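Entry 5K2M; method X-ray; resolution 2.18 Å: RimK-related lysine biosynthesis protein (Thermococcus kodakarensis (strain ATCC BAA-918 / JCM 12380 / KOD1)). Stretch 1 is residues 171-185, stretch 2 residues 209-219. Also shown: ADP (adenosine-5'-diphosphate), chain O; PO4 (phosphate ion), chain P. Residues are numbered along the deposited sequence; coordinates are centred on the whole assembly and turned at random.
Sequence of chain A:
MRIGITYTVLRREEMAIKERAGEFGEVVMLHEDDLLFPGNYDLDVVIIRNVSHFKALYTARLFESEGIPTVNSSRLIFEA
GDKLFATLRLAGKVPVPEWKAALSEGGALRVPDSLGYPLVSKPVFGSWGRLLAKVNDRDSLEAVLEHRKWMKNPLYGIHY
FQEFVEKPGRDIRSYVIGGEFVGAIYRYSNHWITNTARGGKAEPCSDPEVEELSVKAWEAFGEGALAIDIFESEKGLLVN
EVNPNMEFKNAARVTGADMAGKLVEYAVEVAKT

Stretch 1, residues 171-185: DIRSYVIGGEFVGAI
Stretch 2 209-219: EVEELSVKAWE

Residues 171-185 form a β-hairpin and residues 209-219 a helix that lies across one face of it. Strand 171-177 and strand 180-185 are joined by a type I' turn from Ile-177 to Glu-180, in which Gly-178 (phi/psi 61/27°) and Gly-179 (96/-10°) take left-handed backbone angles. Paired backbone hydrogen bonds close the hairpin: Ile-177 N to Glu-180 O and Glu-180 N to Ile-177 O, both 3.0 Å, and Arg-173 N to Ile-185 O and Ile-185 N to Arg-173 O, both 2.9 Å. Between them, Val-182 N reaches Tyr-175 O, and Tyr-175 N reaches Gly-183 O, each at 2.9 Å. The helix runs at 53° to the first strand and 128° to the second, its axis 8.4 Å from each. The register is set by CA-CA distances of 6.7 Å for Ser-174 and Ser-214 and 6.3 Å for Gly-179 and Val-215.

Strand alternation turns Ile-172, Ser-174 and Val-176 toward the helix, whereas Arg-173 and Tyr-175 point away; Arg-173 NH1 instead donates to phosphate O3 at 3.0 Å. Likewise, Asp-171 OD2 accepts from ADP O3' at 2.7 Å, outside the helix contact.

One hydrogen bond links the stretches. Ser-174 (chi1 p) donates through OG to Ser-214 OG at a short 2.5 Å, and Ser-214 (chi1 m) in turn donates a hydrogen bond from OG to Val-210 O, 2.6 Å away. The resulting chain of two hydrogen bonds engages both buried hydroxyls within an otherwise largely apolar contact.

Apolar packing surrounds this pair. Val-210 (m) meets both strands: its CG1 lies 4.0 Å from Ile-172 CD1 (chi1 m, chi2 t), and its CG2 lies 4.1 Å from Ala-184 CB. Nearer the turn, Val-176 (t) places CG1 3.3 Å from Trp-218 CG, over the indole face, and CG2 3.8 Å from Ser-214 CB. Phe-181 CB approaches Val-215 CG2 (chi1 t) at 4.1 Å.

Two aromatic rings receive aliphatic groups on their faces. Trp-218 (chi1 180°, chi2 98°) extends beneath the turn, with Gly-179 CA 3.7 Å from the centroid of its six-membered ring and only 4° off the normal. Gly-179 N is 3.3 Å from Trp-218 CZ2, so the side-chain-free turn backbone lies close against the indole. Phe-181 (chi1 177°, chi2 82°) is covered by the extended Glu-211 (chi1 t, chi2 t), whose CB sits 3.9 Å from the phenyl centroid, also 4° off the normal; Ser-214 CB approaches the ring edge, 4.1 Å from Phe-181 CD1. Together these contacts bury 554 Å², summed over both sides.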

# COMPACT_ATOMS: atom_id res chain seq x y z
N ASP A 171 41.56 41.64 24.97
CA ASP A 171 41.30 41.47 23.56
C ASP A 171 40.25 42.48 23.13
O ASP A 171 39.88 43.37 23.90
CB ASP A 171 40.95 40.02 23.22
CG ASP A 171 39.53 39.64 23.54
OD1 ASP A 171 38.88 40.29 24.38
OD2 ASP A 171 39.06 38.65 22.95
N ILE A 172 39.81 42.38 21.88
CA ILE A 172 38.97 43.41 21.27
C ILE A 172 37.68 42.77 20.80
O ILE A 172 37.69 41.69 20.24
CB ILE A 172 39.69 44.09 20.08
CG1 ILE A 172 40.87 44.92 20.59
CG2 ILE A 172 38.73 44.96 19.26
CD1 ILE A 172 41.95 45.12 19.54
N ARG A 173 36.58 43.45 21.06
CA ARG A 173 35.29 43.02 20.61
C ARG A 173 34.67 44.14 19.79
O ARG A 173 34.39 45.21 20.32
CB ARG A 173 34.43 42.70 21.82
CG ARG A 173 32.96 42.54 21.51
CD ARG A 173 32.71 41.40 20.55
NE ARG A 173 31.44 40.78 20.92
CZ ARG A 173 31.25 39.53 21.31
NH1 ARG A 173 32.22 38.63 21.36
NH2 ARG A 173 30.02 39.17 21.62
N SER A 174 34.44 43.89 18.50
CA SER A 174 33.83 44.88 17.62
C SER A 174 32.52 44.37 17.04
O SER A 174 32.21 43.18 17.11
CB SER A 174 34.79 45.26 16.49
OG SER A 174 35.07 44.15 15.66
N TYR A 175 31.74 45.29 16.47
CA TYR A 175 30.41 44.99 15.96
C TYR A 175 30.27 45.57 14.57
O TYR A 175 30.61 46.72 14.35
CB TYR A 175 29.36 45.58 16.90
CG TYR A 175 29.39 44.98 18.28
CD1 TYR A 175 30.27 45.46 19.25
CD2 TYR A 175 28.54 43.94 18.61
CE1 TYR A 175 30.30 44.91 20.52
CE2 TYR A 175 28.56 43.37 19.88
CZ TYR A 175 29.44 43.86 20.82
OH TYR A 175 29.44 43.29 22.06
N VAL A 176 29.80 44.74 13.64
CA VAL A 176 29.52 45.13 12.28
C VAL A 176 28.16 44.57 11.90
O VAL A 176 27.91 43.36 11.97
CB VAL A 176 30.57 44.60 11.29
CG1 VAL A 176 30.23 45.01 9.86
CG2 VAL A 176 31.95 45.13 11.65
N ILE A 177 27.28 45.49 11.50
CA ILE A 177 25.89 45.17 11.20
C ILE A 177 25.60 45.64 9.78
O ILE A 177 25.67 46.83 9.50
CB ILE A 177 24.95 45.85 12.22
CG1 ILE A 177 25.23 45.25 13.61
CG2 ILE A 177 23.49 45.66 11.80
CD1 ILE A 177 24.34 45.74 14.74
N GLY A 178 25.35 44.69 8.88
CA GLY A 178 25.05 44.98 7.48
C GLY A 178 26.18 45.69 6.73
O GLY A 178 25.92 46.41 5.77
N GLY A 179 27.42 45.48 7.16
CA GLY A 179 28.57 46.13 6.55
C GLY A 179 29.02 47.39 7.26
O GLY A 179 30.09 47.92 6.97
N GLU A 180 28.22 47.88 8.20
CA GLU A 180 28.54 49.11 8.91
C GLU A 180 29.19 48.78 10.25
O GLU A 180 28.57 48.13 11.10
CB GLU A 180 27.26 49.93 9.14
CG GLU A 180 27.47 51.29 9.80
CD GLU A 180 26.20 51.89 10.38
OE1 GLU A 180 25.10 51.53 9.92
OE2 GLU A 180 26.29 52.73 11.31
N PHE A 181 30.43 49.23 10.42
CA PHE A 181 31.08 49.19 11.73
C PHE A 181 30.25 50.01 12.71
O PHE A 181 29.92 51.16 12.42
CB PHE A 181 32.49 49.76 11.63
CG PHE A 181 33.22 49.83 12.95
CD1 PHE A 181 33.85 48.72 13.47
CD2 PHE A 181 33.28 51.02 13.66
CE1 PHE A 181 34.54 48.79 14.67
CE2 PHE A 181 33.95 51.10 14.87
CZ PHE A 181 34.59 49.98 15.37
N VAL A 182 29.85 49.43 13.84
CA VAL A 182 29.02 50.19 14.78
C VAL A 182 29.75 50.53 16.07
O VAL A 182 29.32 51.44 16.77
CB VAL A 182 27.67 49.50 15.08
CG1 VAL A 182 27.09 48.89 13.81
CG2 VAL A 182 27.80 48.44 16.14
N GLY A 183 30.84 49.82 16.39
CA GLY A 183 31.62 50.15 17.58
C GLY A 183 32.53 49.03 18.04
O GLY A 183 32.42 47.89 17.55
N ALA A 184 33.40 49.35 18.99
CA ALA A 184 34.33 48.37 19.55
C ALA A 184 34.73 48.70 20.97
O ALA A 184 34.73 49.87 21.38
CB ALA A 184 35.57 48.24 18.68
N ILE A 185 35.07 47.64 21.71
CA ILE A 185 35.56 47.73 23.08
C ILE A 185 36.80 46.87 23.27
O ILE A 185 37.03 45.93 22.50
CB ILE A 185 34.52 47.24 24.10
CG1 ILE A 185 34.10 45.78 23.80
CG2 ILE A 185 33.31 48.15 24.10
CD1 ILE A 185 33.35 45.11 24.94
N GLU A 209 42.43 50.95 12.88
CA GLU A 209 42.80 49.65 12.33
C GLU A 209 41.79 48.55 12.62
O GLU A 209 41.54 47.69 11.78
CB GLU A 209 44.17 49.24 12.87
CG GLU A 209 44.93 48.30 11.95
CD GLU A 209 46.39 48.22 12.32
OE1 GLU A 209 47.02 49.28 12.48
OE2 GLU A 209 46.90 47.08 12.47
N VAL A 210 41.18 48.56 13.81
CA VAL A 210 40.23 47.50 14.13
C VAL A 210 38.96 47.68 13.32
O VAL A 210 38.32 46.69 12.94
CB VAL A 210 39.94 47.31 15.65
CG1 VAL A 210 41.19 47.57 16.49
CG2 VAL A 210 38.76 48.14 16.13
N GLU A 211 38.60 48.93 13.02
CA GLU A 211 37.40 49.21 12.22
C GLU A 211 37.49 48.56 10.84
O GLU A 211 36.57 47.86 10.42
CB GLU A 211 37.14 50.72 12.09
CG GLU A 211 36.06 51.06 11.06
CD GLU A 211 35.59 52.50 11.12
OE1 GLU A 211 36.04 53.26 12.02
OE2 GLU A 211 34.77 52.88 10.26
N GLU A 212 38.60 48.81 10.16
CA GLU A 212 38.82 48.28 8.82
C GLU A 212 38.93 46.77 8.81
O GLU A 212 38.37 46.11 7.95
CB GLU A 212 40.08 48.88 8.20
CG GLU A 212 40.38 48.41 6.79
CD GLU A 212 41.65 49.02 6.21
OE1 GLU A 212 42.33 48.32 5.44
OE2 GLU A 212 41.98 50.19 6.54
N LEU A 213 39.66 46.22 9.77
CA LEU A 213 39.76 44.76 9.90
C LEU A 213 38.40 44.13 10.22
O LEU A 213 38.05 43.07 9.67
CB LEU A 213 40.77 44.39 11.00
CG LEU A 213 41.05 42.90 11.20
CD1 LEU A 213 41.63 42.29 9.94
CD2 LEU A 213 42.00 42.72 12.37
N SER A 214 37.64 44.77 11.09
CA SER A 214 36.31 44.30 11.45
C SER A 214 35.38 44.23 10.24
O SER A 214 34.67 43.22 10.06
CB SER A 214 35.69 45.20 12.52
OG SER A 214 36.43 45.11 13.73
N VAL A 215 35.38 45.27 9.41
CA VAL A 215 34.54 45.30 8.22
C VAL A 215 34.94 44.18 7.26
O VAL A 215 34.09 43.50 6.70
CB VAL A 215 34.58 46.68 7.50
CG1 VAL A 215 33.86 46.62 6.15
CG2 VAL A 215 33.93 47.76 8.36
N LYS A 216 36.25 43.99 7.07
CA LYS A 216 36.76 42.93 6.20
C LYS A 216 36.37 41.54 6.70
O LYS A 216 36.02 40.67 5.91
CB LYS A 216 38.28 43.02 6.04
CG LYS A 216 38.75 44.00 4.98
CD LYS A 216 40.26 44.22 5.10
CE LYS A 216 40.86 44.89 3.87
NZ LYS A 216 41.13 43.89 2.79
N ALA A 217 36.44 41.33 8.01
CA ALA A 217 36.00 40.08 8.60
C ALA A 217 34.52 39.84 8.32
O ALA A 217 34.11 38.74 7.97
CB ALA A 217 36.25 40.08 10.10
N TRP A 218 33.71 40.89 8.47
CA TRP A 218 32.29 40.80 8.16
C TRP A 218 32.04 40.47 6.68
O TRP A 218 31.12 39.72 6.36
CB TRP A 218 31.58 42.11 8.52
CG TRP A 218 30.11 42.11 8.21
CD1 TRP A 218 29.11 41.87 9.09
CD2 TRP A 218 29.48 42.35 6.95
NE1 TRP A 218 27.89 41.95 8.46
CE2 TRP A 218 28.09 42.22 7.14
CE3 TRP A 218 29.96 42.64 5.67
CZ2 TRP A 218 27.17 42.39 6.10
CZ3 TRP A 218 29.04 42.81 4.63
CH2 TRP A 218 27.66 42.69 4.86
N GLU A 219 32.86 41.05 5.79
CA GLU A 219 32.74 40.84 4.34
C GLU A 219 33.09 39.41 3.92
O GLU A 219 32.61 38.92 2.90
CB GLU A 219 33.57 41.88 3.56
CG GLU A 219 32.89 43.25 3.55
CD GLU A 219 33.72 44.41 3.03
OE1 GLU A 219 34.94 44.28 2.82
OE2 GLU A 219 33.12 45.49 2.86
PB ADP O . 34.24 31.91 22.87
O1B ADP O . 34.33 33.35 23.31
O2B ADP O . 34.03 30.93 24.00
O3B ADP O . 33.29 31.63 21.73
PA ADP O . 36.92 32.51 21.98
O1A ADP O . 36.43 33.91 21.67
O2A ADP O . 37.76 31.87 20.91
O3A ADP O . 35.72 31.52 22.35
O5' ADP O . 37.78 32.52 23.33
C5' ADP O . 37.34 33.24 24.47
C4' ADP O . 38.46 34.15 24.96
O4' ADP O . 39.60 33.36 25.31
C3' ADP O . 38.94 35.18 23.96
O3' ADP O . 38.18 36.40 24.04
C2' ADP O . 40.38 35.37 24.38
O2' ADP O . 40.50 36.28 25.48
C1' ADP O . 40.79 34.01 24.89
N9 ADP O . 41.42 33.23 23.82
C8 ADP O . 40.79 32.39 22.96
N7 ADP O . 41.65 31.85 22.08
C5 ADP O . 42.86 32.36 22.37
C6 ADP O . 44.22 32.20 21.84
N6 ADP O . 44.45 31.38 20.80
N1 ADP O . 45.20 32.91 22.43
C2 ADP O . 44.98 33.74 23.47
N3 ADP O . 43.77 33.93 24.00
C4 ADP O . 42.70 33.28 23.51
P PO4 P . 31.65 35.22 22.93
O1 PO4 P . 33.06 35.72 22.76
O2 PO4 P . 31.25 35.17 24.40
O3 PO4 P . 30.73 36.17 22.21
O4 PO4 P . 31.52 33.83 22.39